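Local coordinates for protein 4-hydroxythreonine-4-phosphate dehydrogenase (Legionella pneumophila subsp. pneumophila, PDB 6XMY) that probably catalyses the NAD(P)-dependent oxidation of 4-(phosphooxy)-L-threonine, a step in pyridoxine 5'-phosphate biosynthesis, with the help of a divalent metal ion such as zinc, at residues A231-T234 and L235-Q238; R222-I225 and E226-P230; I187-L190 and H191-L194. All coordinates share one frame; numbering follows the deposited sequence.

Contact 1 (A231-T234 and L235-Q238); sequences ALNT and LKNQ
The carbonyls of Ala231, Leu232 and Asn233 each accept an i+4 amide, from Leu235, Lys236 and Asn237, with N-H...O angles of 155° or more, whereas the last bond, Gln238 N to Thr234 O, is weak at 131°. Leu232 and Leu235 meet on the buried flank, where Leu232 CD2 lies 4.1 Å from Leu235 CD1 and the two side chains cross at a slant. Both reach Val242 of strand 241-246, and Leu235 also packs on Ile187 of helix 180-197. On the outer flank the link is a water: it donates to Asn233 OD1 at 2.7 Å and accepts from Lys236 NZ at 2.7 Å, spanning a direct separation of 4.3 Å between Asn233 OD1 and Lys236 NZ. The extended Lys236 chain carries its ammonium back to this water. Thr234 and Gln238 run side by side, Thr234 CG2 being 3.6 Å from Gln238 NE2, while Gln238 OE1 accepts from Gln188 and Thr234 OG1 is hydrogen-bonded to Pro230 O. Mainly apolar contacts, with one amide bond, thus meet the neighbouring strand and helix, while the water bridges the exposed polar pair and probably eases the lysine charge.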
loop_
_atom_site.group_PDB
_atom_site.type_symbol
_atom_site.label_atom_id
_atom_site.label_comp_id
_atom_site.label_asym_id
_atom_site.label_seq_id
_atom_site.Cartn_x
_atom_site.Cartn_y
_atom_site.Cartn_z
ATOM N N ALA A 231 -25.843 -6.664 1.908
ATOM C CA ALA A 231 -24.520 -7.268 1.802
ATOM C C ALA A 231 -24.034 -7.795 3.148
ATOM O O ALA A 231 -23.471 -8.889 3.223
ATOM C CB ALA A 231 -23.520 -6.251 1.244
ATOM N N LEU A 232 -24.223 -7.027 4.220
ATOM C CA LEU A 232 -23.763 -7.472 5.530
ATOM C C LEU A 232 -24.560 -8.676 6.020
ATOM O O LEU A 232 -24.009 -9.561 6.687
ATOM C CB LEU A 232 -23.821 -6.323 6.539
ATOM C CG LEU A 232 -22.970 -5.094 6.187
ATOM C CD1 LEU A 232 -23.051 -4.025 7.269
ATOM C CD2 LEU A 232 -21.516 -5.506 5.931
ATOM N N ASN A 233 -25.862 -8.720 5.720
ATOM C CA ASN A 233 -26.647 -9.908 6.047
ATOM C C ASN A 233 -26.113 -11.140 5.326
ATOM O O ASN A 233 -26.016 -12.225 5.918
ATOM C CB ASN A 233 -28.113 -9.689 5.679
ATOM C CG ASN A 233 -28.809 -8.725 6.610
ATOM O OD1 ASN A 233 -28.333 -8.458 7.713
ATOM N ND2 ASN A 233 -29.954 -8.208 6.178
ATOM N N THR A 234 -25.764 -10.993 4.043
ATOM C CA THR A 234 -25.191 -12.109 3.297
ATOM C C THR A 234 -23.889 -12.564 3.934
ATOM O O THR A 234 -23.663 -13.766 4.128
ATOM C CB THR A 234 -24.967 -11.689 1.843
ATOM O OG1 THR A 234 -26.234 -11.420 1.228
ATOM C CG2 THR A 234 -24.249 -12.782 1.061
ATOM N N LEU A 235 -23.024 -11.612 4.289
ATOM C CA LEU A 235 -21.753 -11.954 4.921
ATOM C C LEU A 235 -21.957 -12.654 6.260
ATOM O O LEU A 235 -21.272 -13.639 6.561
ATOM C CB LEU A 235 -20.910 -10.691 5.086
ATOM C CG LEU A 235 -20.350 -10.177 3.764
ATOM C CD1 LEU A 235 -19.992 -8.707 3.896
ATOM C CD2 LEU A 235 -19.127 -10.964 3.351
ATOM N N LYS A 236 -22.892 -12.160 7.078
ATOM C CA LYS A 236 -23.200 -12.828 8.340
ATOM C C LYS A 236 -23.629 -14.270 8.113
ATOM O O LYS A 236 -23.228 -15.169 8.861
ATOM C CB LYS A 236 -24.300 -12.064 9.086
ATOM C CG LYS A 236 -23.834 -10.782 9.745
ATOM C CD LYS A 236 -25.036 -9.992 10.268
ATOM C CE LYS A 236 -24.631 -8.672 10.908
ATOM N NZ LYS A 236 -25.813 -7.796 11.179
ATOM N N ASN A 237 -24.443 -14.513 7.086
ATOM C CA ASN A 237 -24.886 -15.874 6.810
ATOM C C ASN A 237 -23.816 -16.725 6.139
ATOM O O ASN A 237 -24.010 -17.938 6.000
ATOM C CB ASN A 237 -26.186 -15.872 6.006
ATOM C CG ASN A 237 -27.377 -15.475 6.846
ATOM O OD1 ASN A 237 -27.273 -15.370 8.068
ATOM N ND2 ASN A 237 -28.514 -15.256 6.201
ATOM N N GLN A 238 -22.703 -16.125 5.721
ATOM C CA GLN A 238 -21.502 -16.873 5.377
ATOM C C GLN A 238 -20.587 -17.069 6.577
ATOM O O GLN A 238 -19.519 -17.675 6.436
ATOM C CB GLN A 238 -20.741 -16.170 4.247
ATOM C CG GLN A 238 -21.541 -16.064 2.967
ATOM C CD GLN A 238 -20.832 -15.270 1.906
ATOM O OE1 GLN A 238 -19.707 -14.818 2.111
ATOM N NE2 GLN A 238 -21.479 -15.095 0.760
HETATM O O HOH W 1 -26.477 -6.761 8.796
#

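Contact 2 (R222-I225 and E226-P230); sequences REEI and EIITP
The first turns of helix 223-237, which connects strands 204-208 and 241-246 in a beta-alpha-beta unit, hold a local widening to pi-type geometry ahead of Pro230. Glu226 N bonds Arg222 O at 2.9 Å in the usual i+4 manner. Glu223 O then takes two amides, Ile227 N at 2.8 Å and Ile228 N at 3.0 Å, the former more bent (139° against 160°), and Thr229 N reaches back five residues to Glu224 O at 2.8 Å. Pro230 CD sits 3.3 Å from Ile225 O. Outside the backbone, the arginine chain, bent at chi2 and chi3, turns its guanidinium toward Glu226, yet Arg222 NH2 and Glu226 OE2 remain 4.3 Å apart. Two waters lie between, on NE and NH2, but both approach OE2 unusually closely, leaving the bridges doubtful in detail. Ile225 CD1 lies over one guanidinium face, offset toward its rim, and NH1 is given to Gly218 O. Glu223 OE2 accepts from Asn211 ND2, Glu224 OE1 from the Asn211 backbone N. The step from i+4 to i+5 bonding widens the turn just before Pro230, which has no N-H to continue it; any attraction between the charges is probably weakened by the gap, with no salt bridge formed.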
loop_
_atom_site.group_PDB
_atom_site.type_symbol
_atom_site.label_atom_id
_atom_site.label_comp_id
_atom_site.label_asym_id
_atom_site.label_seq_id
_atom_site.Cartn_x
_atom_site.Cartn_y
_atom_site.Cartn_z
ATOM N N ARG A 222 -30.488 6.134 0.750
ATOM C CA ARG A 222 -31.084 4.806 0.780
ATOM C C ARG A 222 -30.066 3.682 0.670
ATOM O O ARG A 222 -30.451 2.510 0.745
ATOM C CB ARG A 222 -32.104 4.666 -0.353
ATOM C CG ARG A 222 -33.151 5.750 -0.351
ATOM C CD ARG A 222 -33.984 5.661 0.899
ATOM N NE ARG A 222 -34.722 4.403 0.977
ATOM C CZ ARG A 222 -35.535 4.085 1.980
ATOM N NH1 ARG A 222 -35.706 4.937 2.987
ATOM N NH2 ARG A 222 -36.168 2.920 1.982
ATOM N N GLU A 223 -28.781 3.992 0.496
ATOM C CA GLU A 223 -27.836 2.932 0.157
ATOM C C GLU A 223 -27.642 1.950 1.304
ATOM O O GLU A 223 -27.385 0.765 1.061
ATOM C CB GLU A 223 -26.502 3.520 -0.304
ATOM C CG GLU A 223 -26.578 4.296 -1.611
ATOM C CD GLU A 223 -26.864 5.775 -1.419
ATOM O OE1 GLU A 223 -26.579 6.543 -2.359
ATOM O OE2 GLU A 223 -27.370 6.172 -0.348
ATOM N N GLU A 224 -27.763 2.398 2.553
ATOM C CA GLU A 224 -27.641 1.459 3.661
ATOM C C GLU A 224 -28.745 0.412 3.607
ATOM O O GLU A 224 -28.485 -0.787 3.776
ATOM C CB GLU A 224 -27.653 2.190 5.005
ATOM C CG GLU A 224 -26.364 2.927 5.346
ATOM C CD GLU A 224 -26.225 4.281 4.676
ATOM O OE1 GLU A 224 -25.128 4.853 4.791
ATOM O OE2 GLU A 224 -27.193 4.770 4.050
ATOM N N ILE A 225 -29.976 0.848 3.339
ATOM C CA ILE A 225 -31.111 -0.067 3.298
ATOM C C ILE A 225 -31.052 -0.950 2.060
ATOM O O ILE A 225 -31.288 -2.164 2.134
ATOM C CB ILE A 225 -32.425 0.733 3.388
ATOM C CG1 ILE A 225 -32.561 1.357 4.780
ATOM C CG2 ILE A 225 -33.626 -0.147 3.070
ATOM C CD1 ILE A 225 -33.692 2.361 4.910
ATOM N N GLU A 226 -30.727 -0.369 0.907
ATOM C CA GLU A 226 -30.816 -1.098 -0.353
ATOM C C GLU A 226 -29.567 -1.902 -0.698
ATOM O O GLU A 226 -29.674 -2.891 -1.435
ATOM C CB GLU A 226 -31.091 -0.125 -1.507
ATOM C CG GLU A 226 -32.386 0.680 -1.381
ATOM C CD GLU A 226 -33.630 -0.171 -1.533
ATOM O OE1 GLU A 226 -33.522 -1.330 -1.997
ATOM O OE2 GLU A 226 -34.724 0.322 -1.188
ATOM N N ILE A 227 -28.395 -1.523 -0.182
ATOM C CA ILE A 227 -27.119 -2.070 -0.649
ATOM C C ILE A 227 -26.295 -2.643 0.499
ATOM O O ILE A 227 -25.869 -3.803 0.463
ATOM C CB ILE A 227 -26.300 -0.997 -1.396
ATOM C CG1 ILE A 227 -27.049 -0.494 -2.631
ATOM C CG2 ILE A 227 -24.920 -1.532 -1.761
ATOM C CD1 ILE A 227 -27.089 -1.483 -3.764
ATOM N N ILE A 228 -26.037 -1.823 1.519
ATOM C CA ILE A 228 -25.048 -2.206 2.530
ATOM C C ILE A 228 -25.597 -3.257 3.486
ATOM O O ILE A 228 -24.988 -4.313 3.679
ATOM C CB ILE A 228 -24.477 -0.983 3.263
ATOM C CG1 ILE A 228 -23.818 -0.040 2.254
ATOM C CG2 ILE A 228 -23.481 -1.446 4.326
ATOM C CD1 ILE A 228 -23.368 1.289 2.847
ATOM N N THR A 229 -26.741 -2.991 4.108
ATOM C CA THR A 229 -27.316 -3.983 5.009
ATOM C C THR A 229 -27.571 -5.320 4.333
ATOM O O THR A 229 -27.235 -6.350 4.937
ATOM C CB THR A 229 -28.544 -3.411 5.732
ATOM O OG1 THR A 229 -28.101 -2.455 6.699
ATOM C CG2 THR A 229 -29.342 -4.523 6.418
ATOM N N PRO A 230 -28.129 -5.389 3.116
ATOM C CA PRO A 230 -28.229 -6.699 2.452
ATOM C C PRO A 230 -26.889 -7.397 2.298
ATOM O O PRO A 230 -26.795 -8.608 2.543
ATOM C CB PRO A 230 -28.883 -6.356 1.106
ATOM C CG PRO A 230 -29.709 -5.141 1.405
ATOM C CD PRO A 230 -28.862 -4.345 2.368
HETATM O O HOH W 2 -35.193 2.796 -1.190
HETATM O O HOH W 3 -36.362 0.431 0.565
#

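Contact 3 (I187-L190 and H191-L194); sequences IQQL and HHSL. With SO4 (sulfate ion), chain J.
Leu190 and Leu194 form the close-packed side of this pair of turns in helix 180-197, and His192, with the partly exposed His191 next to it, the looser side. Four i+4 backbone bonds run beneath both, His191 N to Ile187 O at 2.8 Å among them, and all are close to straight, so the helix is regular through these two turns. On the buried side, Leu190 CG stands opposite the backbone N (chi1 174°), beside the carbonyl carbon, and Leu190 CD1 meets Leu194 CD1 at a slant, 3.9 Å away. Both leucines lean on Ala262 of strand 262-265. Leu288 of strand 284-288 touches Leu190, Gln189 and Ser193. Here Gln189 bends at chi2 and its NE2 donates to Ser193 OG at 2.9 Å; the hydroxyl lies in the amide plane, although the bond is somewhat bent at the hydrogen. This gives the buried serine oxygen a partner within the helix, and a bound 1,2-ethanediol, probably from the crystallisation liquor, adds a weak bond to it.

The other side is occupied by a sulfate, probably of the same origin. His192 ND1 donates to sulfate O1 at 2.7 Å, nearly straight at 171° and in the plane of the ring, while His196, whose ring stacks with that of His192, supplies a second bond to the ion. His191 is only beside it, its CE1 being 3.4 Å from sulfate O2, and also packs on Pro203 and Ile240. A water donates to Gln188 O at 3.1 Å, lies at the same distance from His191 ND1, and makes a weak, long bond to sulfate O1. Leucines packed on Ala262 thus hold the inner side, whereas on the outer side His192 and His196 bind an anion whose charge would be expected to favour their protonated forms.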
loop_
_atom_site.group_PDB
_atom_site.type_symbol
_atom_site.label_atom_id
_atom_site.label_comp_id
_atom_site.label_asym_id
_atom_site.label_seq_id
_atom_site.Cartn_x
_atom_site.Cartn_y
_atom_site.Cartn_z
ATOM N N ILE A 187 -15.136 -7.719 1.579
ATOM C CA ILE A 187 -15.082 -8.206 2.951
ATOM C C ILE A 187 -14.702 -9.690 3.015
ATOM O O ILE A 187 -14.012 -10.115 3.951
ATOM C CB ILE A 187 -16.359 -7.831 3.730
ATOM C CG1 ILE A 187 -16.463 -6.301 3.802
ATOM C CG2 ILE A 187 -16.327 -8.425 5.137
ATOM C CD1 ILE A 187 -17.684 -5.779 4.554
ATOM N N GLN A 188 -15.085 -10.490 2.011
ATOM C CA GLN A 188 -14.586 -11.867 1.952
ATOM C C GLN A 188 -13.062 -11.884 1.882
ATOM O O GLN A 188 -12.402 -12.638 2.607
ATOM C CB GLN A 188 -15.168 -12.595 0.736
ATOM C CG GLN A 188 -16.599 -13.095 0.895
ATOM C CD GLN A 188 -17.183 -13.606 -0.415
ATOM O OE1 GLN A 188 -16.640 -13.359 -1.495
ATOM N NE2 GLN A 188 -18.294 -14.319 -0.325
ATOM N N GLN A 189 -12.482 -11.029 1.038
ATOM C CA GLN A 189 -11.030 -10.980 0.937
ATOM C C GLN A 189 -10.405 -10.490 2.237
ATOM O O GLN A 189 -9.410 -11.056 2.707
ATOM C CB GLN A 189 -10.607 -10.094 -0.231
ATOM C CG GLN A 189 -9.098 -10.005 -0.386
ATOM C CD GLN A 189 -8.461 -11.349 -0.664
ATOM O OE1 GLN A 189 -8.766 -11.988 -1.667
ATOM N NE2 GLN A 189 -7.584 -11.791 0.233
ATOM N N LEU A 190 -10.972 -9.433 2.825
ATOM C CA LEU A 190 -10.469 -8.926 4.098
ATOM C C LEU A 190 -10.496 -10.013 5.168
ATOM O O LEU A 190 -9.509 -10.227 5.882
ATOM C CB LEU A 190 -11.310 -7.723 4.538
ATOM C CG LEU A 190 -10.974 -7.178 5.926
ATOM C CD1 LEU A 190 -9.530 -6.710 5.998
ATOM C CD2 LEU A 190 -11.933 -6.047 6.308
ATOM N N HIS A 191 -11.628 -10.709 5.294
ATOM C CA HIS A 191 -11.750 -11.764 6.295
ATOM C C HIS A 191 -10.707 -12.851 6.066
ATOM O O HIS A 191 -10.028 -13.291 7.004
ATOM C CB HIS A 191 -13.169 -12.338 6.238
ATOM C CG HIS A 191 -13.374 -13.551 7.086
ATOM N ND1 HIS A 191 -13.095 -14.821 6.637
ATOM C CD2 HIS A 191 -13.858 -13.695 8.344
ATOM C CE1 HIS A 191 -13.381 -15.696 7.585
ATOM N NE2 HIS A 191 -13.839 -15.038 8.634
ATOM N N HIS A 192 -10.553 -13.276 4.812
ATOM C CA HIS A 192 -9.594 -14.331 4.497
ATOM C C HIS A 192 -8.179 -13.917 4.865
ATOM O O HIS A 192 -7.422 -14.704 5.448
ATOM C CB HIS A 192 -9.669 -14.674 3.014
ATOM C CG HIS A 192 -8.689 -15.725 2.595
ATOM N ND1 HIS A 192 -8.919 -17.071 2.780
ATOM C CD2 HIS A 192 -7.468 -15.626 2.020
ATOM C CE1 HIS A 192 -7.886 -17.756 2.320
ATOM N NE2 HIS A 192 -6.991 -16.903 1.857
ATOM N N SER A 193 -7.801 -12.683 4.531
ATOM C CA SER A 193 -6.448 -12.227 4.816
ATOM C C SER A 193 -6.204 -12.086 6.310
ATOM O O SER A 193 -5.130 -12.449 6.800
ATOM C CB SER A 193 -6.179 -10.906 4.101
ATOM O OG SER A 193 -6.157 -11.098 2.695
ATOM N N LEU A 194 -7.171 -11.534 7.050
ATOM C CA LEU A 194 -6.990 -11.409 8.493
ATOM C C LEU A 194 -6.795 -12.775 9.135
ATOM O O LEU A 194 -5.953 -12.938 10.023
ATOM C CB LEU A 194 -8.185 -10.690 9.116
ATOM C CG LEU A 194 -8.367 -9.211 8.756
ATOM C CD1 LEU A 194 -9.686 -8.675 9.313
ATOM C CD2 LEU A 194 -7.181 -8.393 9.265
HETATM S S SO4 J . -11.514 -18.455 5.062
HETATM O O1 SO4 J . -11.181 -18.211 3.661
HETATM O O2 SO4 J . -10.989 -17.368 5.880
HETATM O O3 SO4 J . -10.924 -19.718 5.496
HETATM O O4 SO4 J . -12.966 -18.521 5.209
HETATM O O HOH W 4 -13.205 -15.415 3.627
#

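In the fold
Contacts 1 and 2 follow one another on helix 223-237, whereas contact 3 lies on helix 180-197 and is the more interior: its centre is about 16 Å from the centre of the chain, against 27 and 29 Å for the centres of contacts 1 and 2. All three are partly buried, but contact 3 has one exposed residue where contact 1 has four and contact 2 three. Contacts 1 and 3 touch, through packing and an amide pair that join their helices; contacts 2 and 3 do not. The polar chemistry of the three differs: single-water bridging in contact 1, a hydrated charge pair at an irregular helix start in contact 2, and in contact 3 a sulfate, probably from the crystallisation liquor, beside regular turns.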